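Local coordinates for putative O-methyltransferase (Klebsiella pneumoniae subsp. pneumoniae, PDB 3TFW), which probably transfers a methyl group from S-adenosylmethionine to an oxygen atom of an acceptor substrate that is not identified, at residues K65-I70 / F137-I142; L165-N170 / F219-V224. All coordinates share one frame; numbering follows the deposited sequence.

Contact 1 (K65-I70 / F137-I142); sequences KRILEI and FDLIFI
Leu68 and Glu69 pair with Ile140 and Phe141 in a parallel strand contact, buried in the middle of the central sheet, where strands 66-70 and 139-142 run side by side with axes 4.7 Å apart and only 8° from parallel. Leu68 bonds to residues on both sides of Ile140: its N donates a hydrogen bond to Leu139 O and its O accepts one from Phe141 N at 2.8 Å. Ile70 N continues the pattern onto Phe141 O in a nearly straight bond (175° at the hydrogen). At the start of the pair a side chain takes over from the backbone. Asp138 OD2 accepts from both Lys65 N (2.9 Å) and Arg66 N (3.1 Å), which reach it from opposite faces of the carboxylate plane on its anti side, while Asp138 N returns a bond to Arg66 O. Its other oxygen, OD1, forms a salt bridge with Arg161, so both carboxylate oxygens have partners.

In the Rossmann-like sheet of class I methyltransferases the order of the strands turns back at this pair: strand 66-70 comes first in the chain, 90-95 and 117-121 lie beyond it on one side, and the chain then crosses to 139-142 on the other. On the face carrying Leu68, the Phe137 ring lies flat against that leucine, whose CB stands 3.6 Å from the ring centroid, almost on the normal. With CG anti to its own carbonyl carbon (chi1 -64°), the Phe137 ring is turned so that one face covers Leu68 CB while its edge meets the backbone at Arg66 C. Farther along this face, Leu68 CD2 meets Ile140 CG2 at 4.0 Å. On the other face, Glu69 runs alongside Phe141, with CG at the ring edge by CD2; its extended chain carries OE1 to the hydroxyls of Thr78 and Thr93.

Contact 2 (L165-N170 / F219-V224); sequences LIIGDN and FTLAWV
Ile166 O is gripped from two directions: Ala222 N donates to it at 2.9 Å in the carbonyl plane, and a water donates to it at 2.8 Å. The same water lies 2.8 Å from Thr220 OG1 and so bridges the two strands on the face that carries Ile166, Thr220 and Ala222. Ile166 N completes the hydrogen-bonded pair with a straight bond to Ala222 O. Two residues along, Gly168 pairs in the same way with Thr220. Here the bond from Gly168 N comes in 39° above the plane of the Thr220 carbonyl, whereas Thr220 N reaches Gly168 O at 2.8 Å with a smaller tilt. With chi1 at 61°, Thr220 OG1 sits between its own N and carbonyl carbon and leans over Gly168, 3.4 Å from Gly168 CA, where there is no side chain to meet it.

Strand 217-224 is the antiparallel strand of the Rossmann-like methyltransferase sheet, inserted between the parallel strand 165-169 and the outermost strand 203-211. Across the non-hydrogen-bonded pair, the side chains of Ile167 and Leu221 run alongside each other in the same direction. Leu221 CD1 is the shared point of contact, 3.5 Å from Ile167 CG1 and 3.8 Å from Leu165 CD2. Leu58 of helix 49-62 packs on both Leu165 and Ile167 from this face, and Phe54 of the second subunit packs on Leu221. Trp223 forms a cation-pi contact with Arg60 of that subunit. On the Ile166 face, the side chains of Ile166 and Val224 cross at an angle, with Ile166 CD1 3.8 Å from Val224 CG2.

In the fold
Contacts 1 and 2 follow one another along the chain and belong to one sheet, their centres about 11 Å apart. They join directly because strands 139-142 and 165-169 are neighbours: Ile142 N and Ile167 O lie 2.7 Å apart, as do Ile140 O and Ile167 N, both probable hydrogen bonds. Leu139 CD1 packs 3.4 Å from Ile167 CD1, so the apolar packing of Leu139 and Ile167 continues across from one pair to the next. Contact 1 thus belongs to the parallel part of the sheet and contact 2 to its change to antiparallel. In related methyltransferases the cofactor binds at the C-terminal ends of the parallel strands, consistent with a site beyond Ile70, Ile142 and Asp169.

Contact 1 (K65-I70 / F137-I142)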
loop_
_atom_site.group_PDB
_atom_site.type_symbol
_atom_site.label_atom_id
_atom_site.label_comp_id
_atom_site.label_asym_id
_atom_site.label_seq_id
_atom_site.Cartn_x
_atom_site.Cartn_y
_atom_site.Cartn_z
ATOM N N LYS A 65 -10.526 -14.538 -5.207
ATOM C CA LYS A 65 -11.055 -15.868 -4.923
ATOM C C LYS A 65 -9.928 -16.890 -4.998
ATOM O O LYS A 65 -10.080 -18.017 -4.522
ATOM C CB LYS A 65 -12.164 -16.262 -5.921
ATOM C CG LYS A 65 -13.439 -15.441 -5.815
ATOM C CD LYS A 65 -14.631 -16.210 -6.382
ATOM C CE LYS A 65 -15.935 -15.454 -6.152
ATOM N NZ LYS A 65 -17.073 -16.130 -6.857
ATOM N N ARG A 66 -8.808 -16.498 -5.614
ATOM C CA ARG A 66 -7.650 -17.368 -5.783
ATOM C C ARG A 66 -6.397 -16.604 -5.394
ATOM O O ARG A 66 -6.099 -15.565 -5.964
ATOM C CB ARG A 66 -7.533 -17.880 -7.225
ATOM C CG ARG A 66 -8.671 -18.826 -7.623
ATOM C CD ARG A 66 -8.696 -19.188 -9.093
ATOM N NE ARG A 66 -9.763 -20.164 -9.316
ATOM C CZ ARG A 66 -9.624 -21.484 -9.163
ATOM N NH1 ARG A 66 -8.450 -22.000 -8.836
ATOM N NH2 ARG A 66 -10.662 -22.290 -9.369
ATOM N N ILE A 67 -5.693 -17.114 -4.394
ATOM C CA ILE A 67 -4.465 -16.479 -3.910
ATOM C C ILE A 67 -3.320 -17.486 -3.967
ATOM O O ILE A 67 -3.502 -18.663 -3.634
ATOM C CB ILE A 67 -4.632 -15.939 -2.461
ATOM C CG1 ILE A 67 -5.775 -14.912 -2.405
ATOM C CG2 ILE A 67 -3.303 -15.306 -1.958
ATOM C CD1 ILE A 67 -6.168 -14.465 -0.977
ATOM N N LEU A 68 -2.144 -17.016 -4.391
ATOM C CA LEU A 68 -0.914 -17.799 -4.297
ATOM C C LEU A 68 0.065 -17.124 -3.334
ATOM O O LEU A 68 0.349 -15.935 -3.460
ATOM C CB LEU A 68 -0.264 -17.964 -5.680
ATOM C CG LEU A 68 1.155 -18.569 -5.764
ATOM C CD1 LEU A 68 1.211 -20.006 -5.230
ATOM C CD2 LEU A 68 1.684 -18.541 -7.211
ATOM N N GLU A 69 0.579 -17.890 -2.382
ATOM C CA GLU A 69 1.593 -17.383 -1.465
ATOM C C GLU A 69 2.858 -18.235 -1.563
ATOM O O GLU A 69 2.820 -19.444 -1.368
ATOM C CB GLU A 69 1.069 -17.407 -0.030
ATOM C CG GLU A 69 2.086 -16.955 1.005
ATOM C CD GLU A 69 1.573 -17.060 2.429
ATOM O OE1 GLU A 69 0.849 -18.028 2.747
ATOM O OE2 GLU A 69 1.924 -16.181 3.237
ATOM N N ILE A 70 3.986 -17.594 -1.841
ATOM C CA ILE A 70 5.257 -18.298 -1.899
ATOM C C ILE A 70 6.059 -18.008 -0.614
ATOM O O ILE A 70 6.610 -16.922 -0.442
ATOM C CB ILE A 70 6.039 -17.966 -3.203
ATOM C CG1 ILE A 70 5.151 -18.232 -4.430
ATOM C CG2 ILE A 70 7.353 -18.775 -3.261
ATOM C CD1 ILE A 70 5.770 -17.860 -5.792
ATOM N N PHE A 137 -4.323 -16.763 -10.668
ATOM C CA PHE A 137 -4.552 -16.254 -9.317
ATOM C C PHE A 137 -4.862 -14.755 -9.366
ATOM O O PHE A 137 -4.389 -14.044 -10.252
ATOM C CB PHE A 137 -3.330 -16.487 -8.429
ATOM C CG PHE A 137 -3.018 -17.935 -8.199
ATOM C CD1 PHE A 137 -3.619 -18.633 -7.154
ATOM C CD2 PHE A 137 -2.102 -18.591 -9.009
ATOM C CE1 PHE A 137 -3.321 -19.986 -6.932
ATOM C CE2 PHE A 137 -1.804 -19.935 -8.798
ATOM C CZ PHE A 137 -2.418 -20.629 -7.762
ATOM N N ASP A 138 -5.631 -14.277 -8.394
ATOM C CA ASP A 138 -6.030 -12.864 -8.338
ATOM C C ASP A 138 -5.029 -12.017 -7.572
ATOM O O ASP A 138 -4.893 -10.795 -7.799
ATOM C CB ASP A 138 -7.397 -12.746 -7.676
ATOM C CG ASP A 138 -8.455 -13.535 -8.402
ATOM O OD1 ASP A 138 -8.548 -13.381 -9.633
ATOM O OD2 ASP A 138 -9.168 -14.335 -7.750
ATOM N N LEU A 139 -4.359 -12.669 -6.635
ATOM C CA LEU A 139 -3.368 -12.023 -5.800
ATOM C C LEU A 139 -2.234 -13.009 -5.547
ATOM O O LEU A 139 -2.469 -14.193 -5.234
ATOM C CB LEU A 139 -4.007 -11.570 -4.476
ATOM C CG LEU A 139 -3.005 -11.065 -3.428
ATOM C CD1 LEU A 139 -2.507 -9.725 -3.888
ATOM C CD2 LEU A 139 -3.627 -10.954 -2.057
ATOM N N ILE A 140 -1.003 -12.531 -5.711
ATOM C CA ILE A 140 0.168 -13.385 -5.575
ATOM C C ILE A 140 1.153 -12.696 -4.638
ATOM O O ILE A 140 1.545 -11.544 -4.869
ATOM C CB ILE A 140 0.837 -13.697 -6.931
ATOM C CG1 ILE A 140 -0.157 -14.392 -7.884
ATOM C CG2 ILE A 140 2.091 -14.569 -6.721
ATOM C CD1 ILE A 140 0.344 -14.547 -9.330
ATOM N N PHE A 141 1.527 -13.398 -3.572
ATOM C CA PHE A 141 2.430 -12.854 -2.564
ATOM C C PHE A 141 3.742 -13.618 -2.575
ATOM O O PHE A 141 3.768 -14.833 -2.370
ATOM C CB PHE A 141 1.759 -12.915 -1.185
ATOM C CG PHE A 141 2.546 -12.262 -0.098
ATOM C CD1 PHE A 141 2.555 -10.876 0.030
ATOM C CD2 PHE A 141 3.293 -13.023 0.795
ATOM C CE1 PHE A 141 3.290 -10.264 1.045
ATOM C CE2 PHE A 141 4.033 -12.408 1.811
ATOM C CZ PHE A 141 4.026 -11.036 1.930
ATOM N N ILE A 142 4.839 -12.905 -2.823
ATOM C CA ILE A 142 6.143 -13.538 -2.927
ATOM C C ILE A 142 7.051 -13.133 -1.767
ATOM O O ILE A 142 7.405 -11.960 -1.629
ATOM C CB ILE A 142 6.827 -13.224 -4.280
ATOM C CG1 ILE A 142 5.891 -13.591 -5.447
ATOM C CG2 ILE A 142 8.168 -13.964 -4.399
ATOM C CD1 ILE A 142 6.407 -13.161 -6.809
#

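Contact 2 (L165-N170 / F219-V224)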
loop_
_atom_site.group_PDB
_atom_site.type_symbol
_atom_site.label_atom_id
_atom_site.label_comp_id
_atom_site.label_asym_id
_atom_site.label_seq_id
_atom_site.Cartn_x
_atom_site.Cartn_y
_atom_site.Cartn_z
ATOM N N LEU A 165 -2.748 -8.794 -8.812
ATOM C CA LEU A 165 -1.781 -8.026 -8.057
ATOM C C LEU A 165 -0.682 -8.950 -7.559
ATOM O O LEU A 165 -0.961 -9.978 -6.930
ATOM C CB LEU A 165 -2.481 -7.329 -6.888
ATOM C CG LEU A 165 -1.713 -6.224 -6.169
ATOM C CD1 LEU A 165 -1.483 -5.022 -7.092
ATOM C CD2 LEU A 165 -2.521 -5.805 -4.954
ATOM N N ILE A 166 0.565 -8.579 -7.842
ATOM C CA ILE A 166 1.720 -9.323 -7.384
ATOM C C ILE A 166 2.460 -8.496 -6.323
ATOM O O ILE A 166 2.829 -7.345 -6.570
ATOM C CB ILE A 166 2.670 -9.647 -8.565
ATOM C CG1 ILE A 166 1.913 -10.413 -9.668
ATOM C CG2 ILE A 166 3.903 -10.435 -8.080
ATOM C CD1 ILE A 166 2.709 -10.646 -10.960
ATOM N N ILE A 167 2.665 -9.079 -5.146
ATOM C CA ILE A 167 3.387 -8.390 -4.065
ATOM C C ILE A 167 4.701 -9.105 -3.797
ATOM O O ILE A 167 4.713 -10.337 -3.624
ATOM C CB ILE A 167 2.561 -8.366 -2.750
ATOM C CG1 ILE A 167 1.159 -7.822 -3.003
ATOM C CG2 ILE A 167 3.291 -7.570 -1.657
ATOM C CD1 ILE A 167 0.111 -8.430 -2.087
ATOM N N GLY A 168 5.803 -8.347 -3.766
ATOM C CA GLY A 168 7.108 -8.900 -3.408
ATOM C C GLY A 168 7.623 -8.283 -2.118
ATOM O O GLY A 168 7.945 -7.092 -2.094
ATOM N N ASP A 169 7.705 -9.074 -1.049
ATOM C CA ASP A 169 8.091 -8.522 0.272
ATOM C C ASP A 169 9.596 -8.620 0.500
ATOM O O ASP A 169 10.289 -9.447 -0.119
ATOM C CB ASP A 169 7.331 -9.210 1.423
ATOM C CG ASP A 169 7.041 -8.271 2.619
ATOM O OD1 ASP A 169 7.350 -7.056 2.583
ATOM O OD2 ASP A 169 6.484 -8.765 3.629
ATOM N N ASN A 170 10.103 -7.747 1.377
ATOM C CA ASN A 170 11.484 -7.819 1.852
ATOM C C ASN A 170 12.533 -7.603 0.763
ATOM O O ASN A 170 13.463 -8.404 0.608
ATOM C CB ASN A 170 11.709 -9.142 2.607
ATOM C CG ASN A 170 10.682 -9.361 3.703
ATOM O OD1 ASN A 170 9.887 -10.298 3.645
ATOM N ND2 ASN A 170 10.669 -8.472 4.694
ATOM N N PHE A 219 8.677 -3.217 0.030
ATOM C CA PHE A 219 7.961 -4.186 -0.785
ATOM C C PHE A 219 7.637 -3.627 -2.174
ATOM O O PHE A 219 7.547 -2.415 -2.361
ATOM C CB PHE A 219 6.686 -4.657 -0.067
ATOM C CG PHE A 219 5.606 -3.600 0.053
ATOM C CD1 PHE A 219 4.587 -3.510 -0.897
ATOM C CD2 PHE A 219 5.585 -2.719 1.134
ATOM C CE1 PHE A 219 3.583 -2.537 -0.787
ATOM C CE2 PHE A 219 4.581 -1.743 1.253
ATOM C CZ PHE A 219 3.586 -1.650 0.304
ATOM N N THR A 220 7.473 -4.520 -3.140
ATOM C CA THR A 220 6.989 -4.128 -4.461
ATOM C C THR A 220 5.520 -4.476 -4.614
ATOM O O THR A 220 5.009 -5.397 -3.966
ATOM C CB THR A 220 7.800 -4.798 -5.582
ATOM O OG1 THR A 220 7.675 -6.224 -5.490
ATOM C CG2 THR A 220 9.259 -4.419 -5.468
ATOM N N LEU A 221 4.847 -3.727 -5.480
ATOM C CA LEU A 221 3.453 -3.954 -5.790
ATOM C C LEU A 221 3.341 -3.778 -7.294
ATOM O O LEU A 221 3.766 -2.741 -7.818
ATOM C CB LEU A 221 2.616 -2.916 -5.061
ATOM C CG LEU A 221 1.136 -3.144 -4.759
ATOM C CD1 LEU A 221 0.903 -4.418 -3.973
ATOM C CD2 LEU A 221 0.636 -1.948 -3.939
ATOM N N ALA A 222 2.810 -4.790 -7.988
ATOM C CA ALA A 222 2.733 -4.753 -9.455
ATOM C C ALA A 222 1.344 -5.195 -9.901
ATOM O O ALA A 222 0.813 -6.187 -9.392
ATOM C CB ALA A 222 3.813 -5.652 -10.085
ATOM N N TRP A 223 0.763 -4.429 -10.820
ATOM C CA TRP A 223 -0.535 -4.721 -11.421
ATOM C C TRP A 223 -0.254 -5.349 -12.783
ATOM O O TRP A 223 0.582 -4.846 -13.534
ATOM C CB TRP A 223 -1.329 -3.406 -11.564
ATOM C CG TRP A 223 -2.558 -3.438 -12.452
ATOM C CD1 TRP A 223 -2.586 -3.402 -13.825
ATOM C CD2 TRP A 223 -3.927 -3.478 -12.026
ATOM N NE1 TRP A 223 -3.882 -3.426 -14.275
ATOM C CE2 TRP A 223 -4.727 -3.470 -13.194
ATOM C CE3 TRP A 223 -4.555 -3.523 -10.773
ATOM C CZ2 TRP A 223 -6.120 -3.502 -13.147
ATOM C CZ3 TRP A 223 -5.943 -3.558 -10.726
ATOM C CH2 TRP A 223 -6.709 -3.553 -11.907
ATOM N N VAL A 224 -0.946 -6.447 -13.089
ATOM C CA VAL A 224 -0.781 -7.134 -14.364
ATOM C C VAL A 224 -1.690 -6.485 -15.419
ATOM O O VAL A 224 -2.905 -6.388 -15.241
ATOM C CB VAL A 224 -1.039 -8.661 -14.252
ATOM C CG1 VAL A 224 -0.922 -9.343 -15.620
ATOM C CG2 VAL A 224 -0.058 -9.295 -13.253
HETATM O O HOH W 1 5.522 -6.805 -7.148
#